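Local coordinates for protein transcriptional regulator, TetR family (Vibrio parahaemolyticus, PDB 3HE0) that probably binds operator DNA through an N-terminal helix-turn-helix domain and regulates transcription, as TetR-family proteins generally do, at residues V62-A67 / R128-Q133; M82-R87 / E144-P149; L93-L98 / E161-L166; R136-G141 / G157-A162. All blocks are in the same frame, centred on the assembly; numbering follows the deposited sequence.

Interaction 1 (V62-A67 / R128-Q133); sequences VRLNVA and RKMFAQ. With SO4 (sulfate ion), chain F.
Selenomethionine Met130 reaches across to Ala67 and Leu64, joining the all-helical C-terminal regulatory domain of the TetR type to helix 55-74, the long helix that in this family connects the DNA-binding head to the regulatory body. Met130 sits in the break between helix 117-129 and helix 132-143, where the chain turns and Phe131 takes the N-cap position. From CB, which is directed at the other segment, the chain leaves with CG opposite the carbonyl carbon (chi1 -56°) and then runs extended, so that the heavy atom is carried straight to the neighbouring helix. SE lies against Ala67, 3.6 Å from its C atom and 3.7 Å from its CB. Beyond it, CE arrives over the preceding helical turn, 3.7 Å from Leu64 O and more loosely placed against Leu64 CD2. All of this is van der Waals packing; Lys68 and Ala71 of the same helix also touch the Met130 side chain. Phe131 contributes the far end of its ring, CZ being 4.3 Å from Ala67 O at an oblique approach. Arg128 turns away from helix 55-74 to a sulfate ion, probably from the crystallisation liquor: its chain bends at chi2 (-91°), and NE makes a weak hydrogen bond of 2.6 Å to SO4 O3, with an N-H...O angle of only 118°.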
# COMPACT_ATOMS: atom_id res chain seq x y z
N VAL A 62 10.30 -9.14 -14.38
CA VAL A 62 10.13 -9.35 -12.95
C VAL A 62 8.72 -8.88 -12.51
O VAL A 62 7.96 -9.64 -11.91
CB VAL A 62 11.28 -8.68 -12.13
CG1 VAL A 62 10.88 -8.46 -10.68
CG2 VAL A 62 12.55 -9.53 -12.21
N ARG A 63 8.35 -7.65 -12.86
CA ARG A 63 7.00 -7.14 -12.48
C ARG A 63 5.93 -8.10 -12.94
O ARG A 63 5.01 -8.42 -12.18
CB ARG A 63 6.72 -5.76 -13.05
CG ARG A 63 7.66 -4.68 -12.56
CD ARG A 63 7.38 -3.33 -13.23
NE ARG A 63 8.51 -2.42 -13.02
CZ ARG A 63 9.44 -2.11 -13.92
NH1 ARG A 63 9.40 -2.59 -15.18
NH2 ARG A 63 10.43 -1.30 -13.57
N LEU A 64 6.03 -8.57 -14.18
CA LEU A 64 4.95 -9.41 -14.73
C LEU A 64 4.93 -10.73 -14.02
O LEU A 64 3.84 -11.28 -13.77
CB LEU A 64 5.07 -9.63 -16.24
CG LEU A 64 4.86 -8.35 -17.07
CD1 LEU A 64 5.12 -8.56 -18.57
CD2 LEU A 64 3.46 -7.75 -16.79
N ASN A 65 6.12 -11.25 -13.70
CA ASN A 65 6.20 -12.54 -13.05
C ASN A 65 5.65 -12.47 -11.60
O ASN A 65 4.91 -13.39 -11.15
CB ASN A 65 7.66 -13.08 -13.07
CG ASN A 65 7.80 -14.40 -12.32
OD1 ASN A 65 7.26 -15.42 -12.74
ND2 ASN A 65 8.52 -14.40 -11.22
N VAL A 66 6.01 -11.40 -10.88
CA VAL A 66 5.46 -11.16 -9.52
C VAL A 66 3.90 -11.04 -9.53
O VAL A 66 3.19 -11.71 -8.79
CB VAL A 66 6.11 -9.93 -8.88
CG1 VAL A 66 5.26 -9.45 -7.67
CG2 VAL A 66 7.56 -10.25 -8.47
N ALA A 67 3.39 -10.25 -10.44
CA ALA A 67 1.93 -10.15 -10.64
C ALA A 67 1.30 -11.54 -10.90
O ALA A 67 0.22 -11.87 -10.38
CB ALA A 67 1.61 -9.18 -11.78
N ARG A 128 -4.04 -7.14 -15.08
CA ARG A 128 -5.47 -7.26 -14.79
C ARG A 128 -6.00 -8.60 -15.29
O ARG A 128 -6.62 -9.35 -14.53
CB ARG A 128 -6.26 -6.10 -15.40
CG ARG A 128 -7.41 -5.63 -14.53
CD ARG A 128 -8.70 -6.36 -14.85
NE ARG A 128 -9.81 -6.02 -13.96
CZ ARG A 128 -10.60 -4.95 -14.07
NH1 ARG A 128 -11.59 -4.77 -13.21
NH2 ARG A 128 -10.42 -4.05 -15.04
N LYS A 129 -5.71 -8.92 -16.54
CA LYS A 129 -6.08 -10.23 -17.11
C LYS A 129 -5.80 -11.44 -16.20
O LYS A 129 -6.52 -12.44 -16.25
CB LYS A 129 -5.36 -10.42 -18.45
CG LYS A 129 -5.85 -9.46 -19.53
CD LYS A 129 -5.18 -9.68 -20.87
CE LYS A 129 -5.70 -8.66 -21.89
NZ LYS A 129 -5.51 -9.10 -23.30
N MSE A 130 -4.78 -11.35 -15.35
CA MSE A 130 -4.41 -12.45 -14.45
C MSE A 130 -5.39 -12.72 -13.29
O MSE A 130 -5.32 -13.77 -12.68
CB MSE A 130 -3.02 -12.20 -13.87
CG MSE A 130 -1.94 -11.98 -14.91
SE MSE A 130 -0.24 -11.36 -14.16
CE MSE A 130 0.74 -11.01 -15.83
N PHE A 131 -6.28 -11.79 -12.98
CA PHE A 131 -7.20 -11.94 -11.84
C PHE A 131 -8.62 -12.32 -12.29
O PHE A 131 -9.61 -11.76 -11.82
CB PHE A 131 -7.21 -10.65 -11.00
CG PHE A 131 -5.91 -10.41 -10.30
CD1 PHE A 131 -5.65 -10.97 -9.07
CD2 PHE A 131 -4.91 -9.67 -10.91
CE1 PHE A 131 -4.41 -10.80 -8.44
CE2 PHE A 131 -3.66 -9.49 -10.28
CZ PHE A 131 -3.43 -10.05 -9.04
N ALA A 132 -8.71 -13.29 -13.20
CA ALA A 132 -9.98 -13.64 -13.84
C ALA A 132 -11.03 -14.12 -12.84
O ALA A 132 -12.22 -13.78 -12.98
CB ALA A 132 -9.76 -14.68 -14.98
N GLN A 133 -10.62 -14.88 -11.83
CA GLN A 133 -11.57 -15.32 -10.80
C GLN A 133 -12.02 -14.18 -9.88
O GLN A 133 -13.12 -14.23 -9.35
CB GLN A 133 -11.04 -16.52 -10.01
CG GLN A 133 -11.07 -17.85 -10.79
CD GLN A 133 -10.80 -19.04 -9.89
OE1 GLN A 133 -9.77 -19.10 -9.22
NE2 GLN A 133 -11.73 -19.98 -9.86
S SO4 F . -9.79 -6.36 -10.28
O1 SO4 F . -8.88 -6.61 -9.15
O2 SO4 F . -10.48 -5.08 -10.14
O3 SO4 F . -8.99 -6.35 -11.50
O4 SO4 F . -10.81 -7.40 -10.37

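Interaction 2 (M82-R87 / E144-P149); sequences MPLKER and EGVFKP. Unlike the reference sequence in segment 82-87: Arg87 (reference Cys).
The backbones of 82-87 and 144-149 stay well apart, the closest CA atoms being those of Leu84 and Val146 at 9.1 Å, so the contact is made by side chains that span the gap between the first turn of helix 84-97 and the loop after helix 132-143. Leu84 carries it. Its CD1 branch meets three residues of the loop: Glu144 OE1 at 3.5 Å, Val146 CG1 at 4.2 Å and Phe147 CZ at 4.3 Å. Leu84 and Val146 come tip to tip, whereas the leucine and the extended chain of Glu144 run past each other in opposite directions, which leaves the carboxylate oxygen beside the leucine methyl and CG. Phe147 points its CB across the direction of the contact, but chi1 of -66° swings the ring back so that its far end approaches CD1 obliquely. Helix 132-143 ends in a Schellman motif, with Gly145 at positive phi (74°) as the first residue to leave the helix; the contact thus packs a helix C-terminus against a helix N-terminus within the regulatory domain of a TetR-type protein. Across from it, Pro83 is the N-cap of helix 84-97. Arg87, which differs from the reference sequence, folds back so that NE bonds to Met82 O at 3.2 Å, the donor standing well above the carbonyl plane. The other oxygen of Glu144, OE2, is hydrogen-bonded to Gln140, and the ring of Phe147 meets Trp190 edge-to-face.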
# COMPACT_ATOMS: atom_id res chain seq x y z
N MSE A 82 -18.15 -22.84 -5.59
CA MSE A 82 -18.39 -22.35 -4.21
C MSE A 82 -19.44 -21.23 -4.23
O MSE A 82 -19.61 -20.55 -5.25
CB MSE A 82 -17.10 -21.80 -3.57
CG MSE A 82 -15.93 -22.80 -3.32
SE MSE A 82 -14.24 -21.95 -2.58
CE MSE A 82 -13.11 -23.57 -2.48
N PRO A 83 -20.14 -21.01 -3.10
CA PRO A 83 -20.95 -19.81 -2.97
C PRO A 83 -20.08 -18.53 -2.97
O PRO A 83 -18.88 -18.60 -2.70
CB PRO A 83 -21.65 -19.99 -1.61
CG PRO A 83 -21.65 -21.44 -1.41
CD PRO A 83 -20.37 -21.95 -1.99
N LEU A 84 -20.71 -17.40 -3.29
CA LEU A 84 -20.00 -16.14 -3.46
C LEU A 84 -19.16 -15.83 -2.24
O LEU A 84 -17.96 -15.63 -2.35
CB LEU A 84 -20.98 -14.97 -3.68
CG LEU A 84 -21.44 -14.62 -5.09
CD1 LEU A 84 -22.14 -13.31 -5.01
CD2 LEU A 84 -20.31 -14.55 -6.08
N LYS A 85 -19.81 -15.83 -1.08
CA LYS A 85 -19.15 -15.39 0.15
C LYS A 85 -17.96 -16.26 0.54
O LYS A 85 -17.01 -15.77 1.15
CB LYS A 85 -20.13 -15.29 1.31
CG LYS A 85 -19.59 -14.51 2.52
CD LYS A 85 -20.74 -14.06 3.42
CE LYS A 85 -20.30 -13.47 4.74
NZ LYS A 85 -21.50 -12.91 5.41
N GLU A 86 -17.98 -17.52 0.13
CA GLU A 86 -16.91 -18.43 0.46
C GLU A 86 -15.75 -18.21 -0.46
O GLU A 86 -14.60 -18.29 -0.04
CB GLU A 86 -17.40 -19.89 0.37
CG GLU A 86 -16.32 -20.92 0.68
CD GLU A 86 -15.49 -20.57 1.94
OE1 GLU A 86 -16.06 -20.13 2.98
OE2 GLU A 86 -14.24 -20.72 1.88
N ARG A 87 -16.05 -17.98 -1.74
CA ARG A 87 -14.98 -17.56 -2.65
C ARG A 87 -14.34 -16.26 -2.12
O ARG A 87 -13.12 -16.12 -2.12
CB ARG A 87 -15.50 -17.35 -4.06
CG ARG A 87 -15.90 -18.62 -4.77
CD ARG A 87 -16.26 -18.35 -6.20
NE ARG A 87 -17.70 -18.25 -6.34
CZ ARG A 87 -18.32 -17.59 -7.32
NH1 ARG A 87 -19.65 -17.58 -7.34
NH2 ARG A 87 -17.66 -16.93 -8.25
N GLU A 144 -26.14 -11.06 -9.63
CA GLU A 144 -27.08 -11.63 -8.66
C GLU A 144 -27.73 -10.60 -7.75
O GLU A 144 -28.51 -10.96 -6.88
CB GLU A 144 -26.38 -12.70 -7.80
CG GLU A 144 -26.13 -13.99 -8.57
CD GLU A 144 -25.20 -14.97 -7.85
OE1 GLU A 144 -24.88 -14.77 -6.67
OE2 GLU A 144 -24.79 -15.97 -8.48
N GLY A 145 -27.40 -9.33 -7.92
CA GLY A 145 -27.98 -8.28 -7.09
C GLY A 145 -27.43 -8.25 -5.67
O GLY A 145 -28.00 -7.59 -4.80
N VAL A 146 -26.31 -8.93 -5.44
CA VAL A 146 -25.71 -9.03 -4.12
C VAL A 146 -24.78 -7.87 -3.86
O VAL A 146 -24.86 -7.22 -2.82
CB VAL A 146 -24.96 -10.36 -3.97
CG1 VAL A 146 -24.04 -10.35 -2.75
CG2 VAL A 146 -25.99 -11.48 -3.89
N PHE A 147 -23.95 -7.57 -4.85
CA PHE A 147 -22.95 -6.48 -4.75
C PHE A 147 -23.45 -5.15 -5.28
O PHE A 147 -24.29 -5.09 -6.17
CB PHE A 147 -21.67 -6.86 -5.49
CG PHE A 147 -20.93 -8.01 -4.89
CD1 PHE A 147 -20.93 -8.24 -3.52
CD2 PHE A 147 -20.14 -8.82 -5.68
CE1 PHE A 147 -20.21 -9.31 -2.96
CE2 PHE A 147 -19.41 -9.87 -5.13
CZ PHE A 147 -19.46 -10.12 -3.76
N LYS A 148 -22.93 -4.07 -4.70
CA LYS A 148 -23.12 -2.72 -5.22
C LYS A 148 -22.63 -2.62 -6.67
O LYS A 148 -21.58 -3.20 -7.06
CB LYS A 148 -22.35 -1.69 -4.37
CG LYS A 148 -22.67 -1.62 -2.85
CD LYS A 148 -22.12 -0.29 -2.22
CE LYS A 148 -22.43 -0.10 -0.73
NZ LYS A 148 -21.92 -1.20 0.17
N PRO A 149 -23.36 -1.84 -7.49
CA PRO A 149 -23.07 -1.79 -8.91
C PRO A 149 -21.89 -0.88 -9.25
O PRO A 149 -22.06 0.11 -9.91
CB PRO A 149 -24.39 -1.26 -9.50
CG PRO A 149 -24.95 -0.39 -8.39
CD PRO A 149 -24.64 -1.19 -7.15

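Interaction 3 (L93-L98 / E161-L166); sequences LNIWNL and EASVAL
Ile95 and Val164 meet with their side chains at about a right angle, CG2 of one against CG2 of the other at 3.5 Å. A chi1 of -70° places Ile95 CG1 beside the backbone N and CG2 on the far side from it, so CG2 is the branch that faces Val164. The same Ile95 methyl also comes within 4.2 Å of Ser163 OG, a plain van der Waals approach; the hydroxyl itself is hydrogen-bonded to Phe160 O one turn back in its own helix. One residue further along, Trp96 is aimed differently. Its chi1 of -180° swings the indole away from its own amide nitrogen and sends the six-membered ring forward so that CZ3 lies 3.9 Å from Leu166 CB; this carbon sits at the edge of the indole, in its plane, and the two side chains pass at a slant. His170, Tyr175 and Leu182 also border the indole. No hydrogen bond links the two segments, whose axes approach to 9.0 Å. Segment 161-166 also borders the second subunit, where Glu161 forms a salt bridge to Lys169 of that chain. Two helices running in the same general direction and crossing at -39°, one of them also at the subunit interface, are in keeping with the helical bundle of a dimeric TetR-type regulatory domain.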
# COMPACT_ATOMS: atom_id res chain seq x y z
N LEU A 93 -8.47 -14.41 2.72
CA LEU A 93 -7.51 -15.09 3.60
C LEU A 93 -6.21 -15.43 2.87
O LEU A 93 -5.13 -15.38 3.46
CB LEU A 93 -8.11 -16.36 4.20
CG LEU A 93 -9.08 -16.12 5.36
CD1 LEU A 93 -9.73 -17.43 5.82
CD2 LEU A 93 -8.38 -15.44 6.55
N ASN A 94 -6.29 -15.77 1.60
CA ASN A 94 -5.06 -15.90 0.81
C ASN A 94 -4.29 -14.56 0.82
O ASN A 94 -3.06 -14.53 0.89
CB ASN A 94 -5.35 -16.32 -0.65
CG ASN A 94 -5.85 -17.76 -0.77
OD1 ASN A 94 -5.60 -18.57 0.10
ND2 ASN A 94 -6.56 -18.07 -1.86
N ILE A 95 -5.01 -13.45 0.70
CA ILE A 95 -4.33 -12.16 0.68
C ILE A 95 -3.65 -11.96 2.03
O ILE A 95 -2.52 -11.53 2.08
CB ILE A 95 -5.26 -10.97 0.33
CG1 ILE A 95 -5.68 -11.02 -1.14
CG2 ILE A 95 -4.56 -9.60 0.61
CD1 ILE A 95 -6.94 -10.15 -1.45
N TRP A 96 -4.35 -12.28 3.11
CA TRP A 96 -3.83 -12.09 4.45
C TRP A 96 -2.53 -12.87 4.64
O TRP A 96 -1.57 -12.38 5.21
CB TRP A 96 -4.86 -12.57 5.47
CG TRP A 96 -4.49 -12.44 6.89
CD1 TRP A 96 -3.96 -13.39 7.67
CD2 TRP A 96 -4.65 -11.29 7.70
NE1 TRP A 96 -3.76 -12.91 8.94
CE2 TRP A 96 -4.18 -11.61 8.98
CE3 TRP A 96 -5.16 -10.01 7.47
CZ2 TRP A 96 -4.18 -10.71 10.02
CZ3 TRP A 96 -5.16 -9.11 8.51
CH2 TRP A 96 -4.68 -9.46 9.78
N ASN A 97 -2.53 -14.10 4.14
CA ASN A 97 -1.37 -14.95 4.24
C ASN A 97 -0.23 -14.62 3.31
O ASN A 97 0.82 -15.15 3.46
CB ASN A 97 -1.78 -16.43 4.13
CG ASN A 97 -2.58 -16.88 5.33
OD1 ASN A 97 -3.69 -17.41 5.21
ND2 ASN A 97 -2.06 -16.60 6.52
N LEU A 98 -0.40 -13.72 2.36
CA LEU A 98 0.74 -13.25 1.58
C LEU A 98 1.59 -12.25 2.35
O LEU A 98 2.72 -11.97 1.93
CB LEU A 98 0.28 -12.59 0.29
CG LEU A 98 0.02 -13.58 -0.83
CD1 LEU A 98 -0.67 -12.88 -1.97
CD2 LEU A 98 1.33 -14.16 -1.28
N GLU A 161 -8.17 -4.98 -1.64
CA GLU A 161 -6.96 -4.13 -1.72
C GLU A 161 -6.77 -3.40 -0.42
O GLU A 161 -5.62 -3.08 -0.02
CB GLU A 161 -6.97 -3.13 -2.90
CG GLU A 161 -6.55 -3.79 -4.26
CD GLU A 161 -7.10 -3.07 -5.49
OE1 GLU A 161 -6.84 -1.88 -5.68
OE2 GLU A 161 -7.82 -3.69 -6.29
N ALA A 162 -7.86 -3.16 0.27
CA ALA A 162 -7.78 -2.42 1.51
C ALA A 162 -7.19 -3.33 2.58
O ALA A 162 -6.31 -2.90 3.33
CB ALA A 162 -9.14 -1.83 1.92
N SER A 163 -7.65 -4.57 2.64
CA SER A 163 -7.14 -5.55 3.65
C SER A 163 -5.67 -6.08 3.42
O SER A 163 -5.09 -6.73 4.28
CB SER A 163 -8.00 -6.76 3.56
OG SER A 163 -7.64 -7.40 2.36
N VAL A 164 -5.10 -5.85 2.25
CA VAL A 164 -3.65 -5.85 2.09
C VAL A 164 -3.09 -4.96 3.18
O VAL A 164 -2.12 -5.29 3.85
CB VAL A 164 -3.27 -5.33 0.69
CG1 VAL A 164 -1.77 -5.09 0.58
CG2 VAL A 164 -3.75 -6.31 -0.37
N ALA A 165 -3.75 -3.82 3.39
CA ALA A 165 -3.32 -2.84 4.36
C ALA A 165 -3.39 -3.38 5.77
O ALA A 165 -2.49 -3.14 6.55
CB ALA A 165 -4.15 -1.56 4.22
N LEU A 166 -4.46 -4.09 6.08
CA LEU A 166 -4.59 -4.70 7.40
C LEU A 166 -3.47 -5.74 7.62
O LEU A 166 -2.84 -5.79 8.69
CB LEU A 166 -5.95 -5.39 7.55
CG LEU A 166 -7.18 -4.58 7.93
CD1 LEU A 166 -8.35 -5.51 7.96
CD2 LEU A 166 -7.00 -3.94 9.25

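Interaction 4 (R136-G141 / G157-A162); sequences RLFNQG and GLSFEA
Within the helical core of the C-terminal regulatory domain, helix 132-143 packs through Leu137 and Phe138 on the interruption between helix 152-158 and helix 160-171. The backbones are distant, 10.9 Å between the CA atoms of Phe138 and Ser159, and side chains bridge the interval. Phe138 and Phe160 slide past each other in opposite directions, CZ of Phe138 lying 3.6 Å from CE2 of Phe160. Their planes are inclined at 46° with ring centres 5.7 Å apart, an oblique pairing. Each ring is also touched at its edge, near its own plane. At Phe138 the neighbour is Ser159 OG, 3.8 Å from CZ; at Phe160 it is Leu137 CD2, 3.9 Å from CZ. Because chi1 of 171° turns its branched end away from the main-chain nitrogen and to the side of the carbonyl carbon, the leucine brings this methyl to the ring's edge, the two side chains crossing at a slant. Ser159 lies in the break between the two helices, its backbone departing from helical values, and its buried hydroxyl is satisfied by a hydrogen bond to Leu155 O in the preceding helix. All four touching residues are buried, and no hydrogen bond crosses between the segments. Around them, Tyr88 and Met91 of helix 84-97 lie against Phe160, Leu155 and Ser156 of helix 152-158 against Phe138, and Ile193 of helix 179-193 against both Phe138 and Ser159.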
# COMPACT_ATOMS: atom_id res chain seq x y z
N ARG A 136 -14.74 -12.58 -11.85
CA ARG A 136 -15.91 -13.44 -11.97
C ARG A 136 -16.75 -13.37 -10.70
O ARG A 136 -17.99 -13.26 -10.77
CB ARG A 136 -15.53 -14.88 -12.29
CG ARG A 136 -16.65 -15.64 -12.98
CD ARG A 136 -16.24 -17.09 -13.18
NE ARG A 136 -16.98 -17.78 -14.24
CZ ARG A 136 -16.81 -17.61 -15.56
NH1 ARG A 136 -17.54 -18.32 -16.43
NH2 ARG A 136 -15.92 -16.72 -16.02
N LEU A 137 -16.08 -13.37 -9.54
CA LEU A 137 -16.74 -13.11 -8.26
C LEU A 137 -17.56 -11.80 -8.31
O LEU A 137 -18.76 -11.79 -8.03
CB LEU A 137 -15.71 -13.03 -7.12
CG LEU A 137 -16.25 -12.55 -5.77
CD1 LEU A 137 -17.17 -13.58 -5.09
CD2 LEU A 137 -15.15 -12.21 -4.83
N PHE A 138 -16.91 -10.70 -8.64
CA PHE A 138 -17.58 -9.39 -8.57
C PHE A 138 -18.70 -9.31 -9.65
O PHE A 138 -19.81 -8.83 -9.38
CB PHE A 138 -16.58 -8.25 -8.74
CG PHE A 138 -15.66 -8.03 -7.56
CD1 PHE A 138 -16.13 -8.04 -6.24
CD2 PHE A 138 -14.31 -7.79 -7.76
CE1 PHE A 138 -15.26 -7.85 -5.17
CE2 PHE A 138 -13.43 -7.57 -6.67
CZ PHE A 138 -13.92 -7.60 -5.39
N ASN A 139 -18.43 -9.83 -10.85
CA ASN A 139 -19.45 -9.84 -11.91
C ASN A 139 -20.64 -10.66 -11.51
O ASN A 139 -21.78 -10.23 -11.67
CB ASN A 139 -18.91 -10.34 -13.25
CG ASN A 139 -17.91 -9.38 -13.86
OD1 ASN A 139 -17.93 -8.17 -13.59
ND2 ASN A 139 -17.04 -9.91 -14.69
N GLN A 140 -20.38 -11.84 -10.96
CA GLN A 140 -21.45 -12.72 -10.57
C GLN A 140 -22.28 -12.12 -9.45
O GLN A 140 -23.52 -12.11 -9.50
CB GLN A 140 -20.90 -14.07 -10.17
CG GLN A 140 -21.96 -15.07 -9.95
CD GLN A 140 -21.43 -16.46 -9.74
OE1 GLN A 140 -20.27 -16.76 -10.07
NE2 GLN A 140 -22.27 -17.33 -9.17
N GLY A 141 -21.58 -11.57 -8.47
CA GLY A 141 -22.23 -10.87 -7.39
C GLY A 141 -23.12 -9.75 -7.84
O GLY A 141 -24.21 -9.58 -7.30
N GLY A 157 -10.86 -2.20 -4.59
CA GLY A 157 -10.28 -1.18 -3.71
C GLY A 157 -10.96 -1.12 -2.35
O GLY A 157 -10.32 -0.83 -1.37
N LEU A 158 -12.26 -1.41 -2.29
CA LEU A 158 -13.03 -1.30 -1.06
C LEU A 158 -12.92 -2.51 -0.14
O LEU A 158 -13.26 -2.41 1.05
CB LEU A 158 -14.50 -1.10 -1.39
CG LEU A 158 -14.89 0.26 -1.96
CD1 LEU A 158 -16.21 0.04 -2.73
CD2 LEU A 158 -14.94 1.37 -0.89
N SER A 159 -12.43 -3.63 -0.67
CA SER A 159 -12.50 -4.90 0.01
C SER A 159 -11.09 -5.56 0.06
O SER A 159 -10.31 -5.29 0.99
CB SER A 159 -13.55 -5.79 -0.65
OG SER A 159 -13.26 -6.06 -2.00
N PHE A 160 -10.74 -6.33 -0.95
CA PHE A 160 -9.44 -6.97 -1.01
C PHE A 160 -8.26 -6.02 -0.81
O PHE A 160 -7.44 -6.25 0.07
CB PHE A 160 -9.26 -7.72 -2.33
CG PHE A 160 -10.24 -8.85 -2.51
CD1 PHE A 160 -10.52 -9.74 -1.47
CD2 PHE A 160 -10.89 -9.04 -3.72
CE1 PHE A 160 -11.41 -10.81 -1.64
CE2 PHE A 160 -11.79 -10.12 -3.89
CZ PHE A 160 -12.05 -10.99 -2.84
N GLU A 161 -8.17 -4.98 -1.64
CA GLU A 161 -6.96 -4.13 -1.72
C GLU A 161 -6.77 -3.40 -0.42
O GLU A 161 -5.62 -3.08 -0.02
CB GLU A 161 -6.97 -3.13 -2.90
CG GLU A 161 -6.55 -3.79 -4.26
CD GLU A 161 -7.10 -3.07 -5.49
OE1 GLU A 161 -6.84 -1.88 -5.68
OE2 GLU A 161 -7.82 -3.69 -6.29
N ALA A 162 -7.86 -3.16 0.27
CA ALA A 162 -7.78 -2.42 1.51
C ALA A 162 -7.19 -3.33 2.58
O ALA A 162 -6.31 -2.90 3.33
CB ALA A 162 -9.14 -1.83 1.92

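In the fold
Interaction 4 links interactions 2 and 3 of the regulatory domain, which do not touch each other, whereas interaction 1 sits toward the DNA-binding end, its centre about 23 Å from that of interaction 2 and about 16 Å from those of the other two. Interactions 2 and 4 have centres about 9 Å apart and are joined where Leu84 CD2 packs on Leu137 CD1 at 3.4 Å. Interactions 3 and 4 share Glu161 and Ala162, and Ile95 CD1 lies 3.5 Å from Phe160 CB. Helix 132-143 runs from interaction 1 into interaction 4. Bound glycerol approaches Phe131, Ile95 and Phe160 to about 4 Å, which may mark pockets, although it probably derives from crystallisation.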